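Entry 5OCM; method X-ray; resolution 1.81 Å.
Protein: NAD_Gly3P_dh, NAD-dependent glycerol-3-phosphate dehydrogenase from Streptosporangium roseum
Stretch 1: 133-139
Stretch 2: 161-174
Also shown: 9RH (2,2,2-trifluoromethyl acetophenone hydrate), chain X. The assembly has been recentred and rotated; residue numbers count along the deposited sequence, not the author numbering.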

# COMPACT_ATOMS: atom_id res chain seq x y z
N LEU A 133 -16.89 -6.37 0.47
CA LEU A 133 -17.85 -5.52 1.16
C LEU A 133 -18.00 -6.00 2.59
O LEU A 133 -18.02 -7.21 2.85
CB LEU A 133 -19.22 -5.53 0.45
CG LEU A 133 -19.30 -4.96 -0.95
CD1 LEU A 133 -19.06 -6.12 -1.98
CD2 LEU A 133 -20.67 -4.36 -1.25
N LEU A 134 -18.14 -5.05 3.51
CA LEU A 134 -18.16 -5.35 4.96
C LEU A 134 -19.52 -4.94 5.51
O LEU A 134 -20.01 -3.88 5.16
CB LEU A 134 -17.10 -4.53 5.67
CG LEU A 134 -15.72 -4.59 5.08
CD1 LEU A 134 -14.74 -3.72 5.87
CD2 LEU A 134 -15.22 -6.02 5.03
N TYR A 135 -20.08 -5.78 6.39
CA TYR A 135 -21.42 -5.49 6.95
C TYR A 135 -21.36 -5.63 8.46
O TYR A 135 -20.67 -6.52 9.00
CB TYR A 135 -22.44 -6.50 6.41
CG TYR A 135 -22.75 -6.29 4.97
CD1 TYR A 135 -21.96 -6.87 3.98
CD2 TYR A 135 -23.79 -5.46 4.58
CE1 TYR A 135 -22.20 -6.61 2.64
CE2 TYR A 135 -24.03 -5.19 3.26
CZ TYR A 135 -23.25 -5.79 2.28
OH TYR A 135 -23.45 -5.52 0.97
N SER A 136 -22.13 -4.78 9.13
CA SER A 136 -22.34 -4.89 10.56
C SER A 136 -23.77 -4.71 10.89
O SER A 136 -24.53 -4.05 10.16
CB SER A 136 -21.58 -3.77 11.30
OG SER A 136 -20.25 -3.76 10.90
N GLY A 137 -24.15 -5.30 12.02
CA GLY A 137 -25.57 -5.28 12.47
C GLY A 137 -25.94 -6.68 12.90
O GLY A 137 -25.06 -7.50 13.17
N PRO A 138 -27.23 -6.96 13.00
CA PRO A 138 -27.64 -8.30 13.53
C PRO A 138 -27.23 -9.42 12.64
O PRO A 138 -27.48 -9.39 11.42
CB PRO A 138 -29.16 -8.22 13.64
CG PRO A 138 -29.55 -6.86 13.21
CD PRO A 138 -28.38 -6.05 12.76
N GLU A 139 -26.56 -10.41 13.22
CA GLU A 139 -26.04 -11.52 12.41
C GLU A 139 -27.14 -12.25 11.68
O GLU A 139 -26.96 -12.66 10.54
CB GLU A 139 -25.24 -12.48 13.28
CG GLU A 139 -24.53 -13.51 12.46
CD GLU A 139 -23.45 -14.29 13.23
OE1 GLU A 139 -23.62 -14.47 14.46
OE2 GLU A 139 -22.46 -14.76 12.58
N ALA A 161 -21.85 -7.32 15.43
CA ALA A 161 -23.13 -6.70 15.79
C ALA A 161 -23.17 -5.18 15.90
O ALA A 161 -24.21 -4.57 15.67
CB ALA A 161 -23.59 -7.32 17.13
N ASP A 162 -22.06 -4.56 16.30
CA ASP A 162 -22.00 -3.12 16.36
C ASP A 162 -22.02 -2.49 14.99
O ASP A 162 -21.05 -2.59 14.24
CB ASP A 162 -20.74 -2.66 17.16
CG ASP A 162 -20.42 -1.17 17.01
OD1 ASP A 162 -21.30 -0.29 16.81
OD2 ASP A 162 -19.21 -0.86 17.12
N HIS A 163 -23.09 -1.76 14.68
CA HIS A 163 -23.28 -1.12 13.38
C HIS A 163 -22.14 -0.19 12.99
O HIS A 163 -21.86 -0.05 11.82
CB HIS A 163 -24.58 -0.35 13.36
CG HIS A 163 -25.80 -1.22 13.38
ND1 HIS A 163 -26.44 -1.58 14.55
CD2 HIS A 163 -26.51 -1.78 12.38
CE1 HIS A 163 -27.50 -2.29 14.27
NE2 HIS A 163 -27.55 -2.46 12.95
N GLY A 164 -21.48 0.45 13.97
CA GLY A 164 -20.34 1.32 13.70
C GLY A 164 -19.09 0.67 13.22
O GLY A 164 -18.18 1.35 12.73
N LEU A 165 -18.97 -0.65 13.30
CA LEU A 165 -17.68 -1.33 12.93
C LEU A 165 -17.39 -1.15 11.49
O LEU A 165 -16.22 -0.99 11.12
CB LEU A 165 -17.76 -2.83 13.22
CG LEU A 165 -17.47 -3.25 14.66
CD1 LEU A 165 -17.85 -4.75 14.80
CD2 LEU A 165 -16.03 -2.95 15.04
N SER A 166 -18.42 -1.22 10.61
CA SER A 166 -18.20 -1.11 9.19
C SER A 166 -17.48 0.19 8.83
O SER A 166 -16.49 0.19 8.05
CB SER A 166 -19.52 -1.25 8.41
OG SER A 166 -19.98 -2.58 8.50
N SER A 167 -17.92 1.29 9.43
CA SER A 167 -17.33 2.60 9.20
C SER A 167 -15.93 2.76 9.76
O SER A 167 -15.06 3.42 9.18
CB SER A 167 -18.28 3.69 9.73
OG SER A 167 -19.39 3.76 8.83
N LEU A 168 -15.70 2.18 10.93
CA LEU A 168 -14.37 2.20 11.53
C LEU A 168 -13.37 1.47 10.67
O LEU A 168 -12.29 2.01 10.34
CB LEU A 168 -14.48 1.55 12.90
CG LEU A 168 -13.32 1.70 13.81
CD1 LEU A 168 -13.12 3.17 14.13
CD2 LEU A 168 -13.62 0.94 15.11
N TYR A 169 -13.73 0.25 10.26
CA TYR A 169 -12.88 -0.48 9.29
C TYR A 169 -12.73 0.28 7.99
O TYR A 169 -11.63 0.38 7.45
CB TYR A 169 -13.42 -1.88 8.95
CG TYR A 169 -13.04 -2.97 9.92
CD1 TYR A 169 -13.62 -3.07 11.19
CD2 TYR A 169 -12.11 -3.95 9.53
CE1 TYR A 169 -13.29 -4.12 12.03
CE2 TYR A 169 -11.79 -4.99 10.39
CZ TYR A 169 -12.37 -5.08 11.62
OH TYR A 169 -12.00 -6.16 12.40
N ASP A 170 -13.82 0.81 7.48
CA ASP A 170 -13.80 1.54 6.19
C ASP A 170 -12.80 2.70 6.20
O ASP A 170 -11.92 2.74 5.32
CB ASP A 170 -15.21 2.03 5.90
CG ASP A 170 -15.39 2.71 4.56
OD1 ASP A 170 -14.65 2.39 3.59
OD2 ASP A 170 -16.30 3.56 4.45
N VAL A 171 -12.90 3.59 7.17
CA VAL A 171 -11.98 4.75 7.12
C VAL A 171 -10.54 4.33 7.35
O VAL A 171 -9.64 4.89 6.71
CB VAL A 171 -12.39 5.90 8.09
CG1 VAL A 171 -13.76 6.38 7.80
CG2 VAL A 171 -12.30 5.45 9.55
N ALA A 172 -10.31 3.33 8.18
CA ALA A 172 -8.95 2.79 8.39
C ALA A 172 -8.39 2.24 7.10
O ALA A 172 -7.25 2.51 6.75
CB ALA A 172 -8.96 1.68 9.47
N LEU A 173 -9.21 1.49 6.37
CA LEU A 173 -8.81 0.94 5.06
C LEU A 173 -8.62 2.02 4.02
O LEU A 173 -7.62 1.99 3.27
CB LEU A 173 -9.83 -0.12 4.62
CG LEU A 173 -9.88 -1.40 5.46
CD1 LEU A 173 -11.11 -2.16 5.00
CD2 LEU A 173 -8.62 -2.24 5.34
N LEU A 174 -9.51 3.01 3.97
CA LEU A 174 -9.34 4.08 2.98
C LEU A 174 -8.06 4.87 3.23
O LEU A 174 -7.40 5.28 2.27
CB LEU A 174 -10.57 5.00 2.96
CG LEU A 174 -11.89 4.32 2.54
CD1 LEU A 174 -13.02 5.35 2.56
CD2 LEU A 174 -11.78 3.70 1.19
O1 9RH X . -13.28 7.79 -2.73
C1 9RH X . -13.56 6.74 -1.85
O2 9RH X . -12.97 6.87 -0.59
C2 9RH X . -13.29 5.39 -2.49
C3 9RH X . -12.71 5.32 -3.75
C4 9RH X . -12.34 4.10 -4.29
C5 9RH X . -12.59 2.94 -3.60
C6 9RH X . -13.18 3.00 -2.37
C7 9RH X . -13.52 4.22 -1.80
C8 9RH X . -15.03 6.94 -1.61
F1 9RH X . -15.22 8.17 -1.14
F2 9RH X . -15.53 6.01 -0.75
F3 9RH X . -15.61 6.83 -2.79

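The most distinctive feature of this contact is a glycine laid against an imidazole: the CA of G137 sits over one face of the H163 ring, 3.8 Å from the ring centroid and 3.5 Å from H163 NE2, in a CH-pi arrangement. Glycine suits this place twice over. A CB here would lie 3.0 Å from H163 NE2 and 2.6 Å from P138 CD, and the backbone angles (134/-162) would jam it against the preceding carbonyl oxygen. The H163 side chain leaves the backbone sideways, but with chi1 in m its ring swings nearer to stretch 1. Beside it, the backbones of G137 and A161 exchange two CA-H...O contacts, from A161 CA to G137 O (3.4 Å, nearly linear) and from G137 CA to A161 O (3.5 Å, more bent).

A hydrogen bond joins the two stretches at a pair of serines. S136, the last residue of the strand, points its CB toward stretch 2, and its OG donates to S166 OG at 2.7 Å. Both serines are buried and adopt the m rotamer; S136 CA and S166 CA are 5.8 Å apart here, with S136 CB also packed 3.2 Å from D162 O. S166 OG is further satisfied elsewhere in the structure.

The contact then becomes apolar. L134, two residues before S136 and likewise directed toward the helix, places CD1 3.8 Å from Y169 CB and 4.0 Å from L173 CD1. These helix residues lie four apart, about one turn, so a single leucine methyl can touch both. The strand and helix run roughly antiparallel, at 149°, while Y135 points away.

The approach to the helix is fixed locally: D162 OD1 accepts from G164 N at 2.9 Å, a capping bond within a type I turn closed by L165 N to D162 O (3.0 Å). In all, 416 Å² is buried, both sides summed.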